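N-formylglutamate amidohydrolase (Ralstonia eutropha, PDB 2Q7S) binds a zinc ion and is probably a hydrolase of the N-formylglutamate amidohydrolase kind. Local coordinates at residues A39-V44 with P78-D83. Sequence-based numbering, arbitrary orientation.
Sequences ADFGAV and PRVYID
D40 takes the hydroxyl of Y81 at the outer edge of its ring, while another edge of the same ring points onto the face of F41. Y81 OH donates a very short hydrogen bond to D40 OD1 (2.5 Å), and the D40 carboxylate is nearly parallel to the phenol ring (8°). With CG anti to the backbone N (chi1 -177°), the Y81 side chain extends far enough to carry OH to D40, running antiparallel to the side chain of F41. The two rings form an edge-to-face pair, planes at 68°, in which Y81 CD1 stands over the centre of the F41 ring. At the F41 edge, CZ meets V80 CG1 at 4.0 Å, in the ring plane, and lies 3.6 Å from V80 O. The 78-83 segment also reaches the metal site: D83, in a salt bridge with R79 NE through OD2, hydrogen-bonds NE2 of the zinc ligand H32 through OD1, a second-shell position. The contact joins the loops following strands 26-30 and 71-75; L50 of helix 47-50 touches F41 and V80, while from helix 134-163 R140 makes a cation-pi contact with Y81 and bonds its O through NH1, and the Y144 ring meets Y81 edge-to-face.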
loop_
_atom_site.group_PDB
_atom_site.type_symbol
_atom_site.label_atom_id
_atom_site.label_comp_id
_atom_site.label_asym_id
_atom_site.label_seq_id
_atom_site.Cartn_x
_atom_site.Cartn_y
_atom_site.Cartn_z
ATOM N N ALA A 39 -5.778 -5.981 -20.653
ATOM C CA ALA A 39 -5.882 -5.706 -22.082
ATOM C C ALA A 39 -6.773 -4.491 -22.349
ATOM O O ALA A 39 -6.558 -3.754 -23.302
ATOM C CB ALA A 39 -6.406 -6.954 -22.826
ATOM N N ASP A 40 -7.763 -4.264 -21.498
ATOM C CA ASP A 40 -8.758 -3.198 -21.753
ATOM C C ASP A 40 -8.373 -1.822 -21.190
ATOM O O ASP A 40 -9.206 -0.910 -21.123
ATOM C CB ASP A 40 -10.141 -3.618 -21.247
ATOM C CG ASP A 40 -10.163 -3.898 -19.741
ATOM O OD1 ASP A 40 -9.273 -3.418 -19.007
ATOM O OD2 ASP A 40 -11.079 -4.615 -19.301
ATOM N N PHE A 41 -7.107 -1.668 -20.818
ATOM C CA PHE A 41 -6.594 -0.394 -20.316
ATOM C C PHE A 41 -6.989 0.751 -21.252
ATOM O O PHE A 41 -7.560 1.742 -20.819
ATOM C CB PHE A 41 -5.054 -0.474 -20.152
ATOM C CG PHE A 41 -4.509 0.349 -19.013
ATOM C CD1 PHE A 41 -4.915 1.660 -18.818
ATOM C CD2 PHE A 41 -3.591 -0.201 -18.130
ATOM C CE1 PHE A 41 -4.412 2.412 -17.800
ATOM C CE2 PHE A 41 -3.081 0.551 -17.083
ATOM C CZ PHE A 41 -3.491 1.864 -16.927
ATOM N N GLY A 42 -6.695 0.609 -22.545
ATOM C CA GLY A 42 -7.024 1.652 -23.526
ATOM C C GLY A 42 -6.338 2.995 -23.281
ATOM O O GLY A 42 -6.939 4.058 -23.485
ATOM N N ALA A 43 -5.081 2.937 -22.836
ATOM C CA ALA A 43 -4.273 4.126 -22.595
ATOM C C ALA A 43 -3.625 4.555 -23.910
ATOM O O ALA A 43 -3.484 3.739 -24.827
ATOM C CB ALA A 43 -3.215 3.818 -21.576
ATOM N N VAL A 44 -3.250 5.829 -24.017
ATOM C CA VAL A 44 -2.435 6.296 -25.158
ATOM C C VAL A 44 -0.932 6.386 -24.812
ATOM O O VAL A 44 -0.104 6.662 -25.679
ATOM C CB VAL A 44 -2.945 7.646 -25.711
ATOM C CG1 VAL A 44 -4.382 7.501 -26.199
ATOM C CG2 VAL A 44 -2.830 8.743 -24.658
ATOM N N PRO A 78 -2.438 -3.322 -11.847
ATOM C CA PRO A 78 -1.664 -2.139 -11.542
ATOM C C PRO A 78 -2.506 -1.061 -10.878
ATOM O O PRO A 78 -3.682 -0.848 -11.238
ATOM C CB PRO A 78 -1.125 -1.693 -12.911
ATOM C CG PRO A 78 -1.739 -2.661 -13.946
ATOM C CD PRO A 78 -2.877 -3.320 -13.260
ATOM N N ARG A 79 -1.902 -0.366 -9.916
ATOM C CA ARG A 79 -2.589 0.713 -9.232
ATOM C C ARG A 79 -2.962 1.879 -10.138
ATOM O O ARG A 79 -3.886 2.625 -9.782
ATOM C CB ARG A 79 -1.788 1.209 -8.025
ATOM C CG ARG A 79 -0.540 1.926 -8.332
ATOM C CD ARG A 79 -0.735 3.409 -8.440
ATOM N NE ARG A 79 -0.979 4.120 -7.196
ATOM C CZ ARG A 79 -0.072 4.726 -6.432
ATOM N NH1 ARG A 79 1.217 4.681 -6.716
ATOM N NH2 ARG A 79 -0.468 5.385 -5.357
ATOM N N VAL A 80 -2.206 2.058 -11.249
ATOM C CA VAL A 80 -2.506 3.062 -12.268
ATOM C C VAL A 80 -3.739 2.690 -13.101
ATOM O O VAL A 80 -4.269 3.528 -13.841
ATOM C CB VAL A 80 -1.308 3.297 -13.218
ATOM C CG1 VAL A 80 -1.692 4.270 -14.315
ATOM C CG2 VAL A 80 -0.097 3.811 -12.427
ATOM N N TYR A 81 -4.178 1.439 -12.993
ATOM C CA TYR A 81 -5.429 0.964 -13.601
ATOM C C TYR A 81 -6.613 1.194 -12.674
ATOM O O TYR A 81 -7.630 1.813 -13.049
ATOM C CB TYR A 81 -5.297 -0.498 -13.942
ATOM C CG TYR A 81 -6.478 -1.135 -14.638
ATOM C CD1 TYR A 81 -6.752 -0.873 -15.986
ATOM C CD2 TYR A 81 -7.294 -2.042 -13.967
ATOM C CE1 TYR A 81 -7.801 -1.501 -16.643
ATOM C CE2 TYR A 81 -8.378 -2.639 -14.613
ATOM C CZ TYR A 81 -8.607 -2.395 -15.949
ATOM O OH TYR A 81 -9.653 -3.013 -16.600
ATOM N N ILE A 82 -6.497 0.679 -11.455
ATOM C CA ILE A 82 -7.336 1.116 -10.375
ATOM C C ILE A 82 -6.572 0.959 -9.088
ATOM O O ILE A 82 -5.826 0.002 -8.917
ATOM C CB ILE A 82 -8.691 0.397 -10.372
ATOM C CG1 ILE A 82 -9.614 1.007 -9.311
ATOM C CG2 ILE A 82 -8.541 -1.128 -10.275
ATOM C CD1 ILE A 82 -11.137 0.524 -9.459
ATOM N N ASP A 83 -6.717 1.932 -8.206
ATOM C CA ASP A 83 -5.870 2.029 -7.014
ATOM C C ASP A 83 -6.668 1.569 -5.802
ATOM O O ASP A 83 -7.498 2.335 -5.325
ATOM C CB ASP A 83 -5.449 3.463 -6.793
ATOM C CG ASP A 83 -4.472 3.617 -5.678
ATOM O OD1 ASP A 83 -4.374 2.716 -4.814
ATOM O OD2 ASP A 83 -3.761 4.646 -5.685
#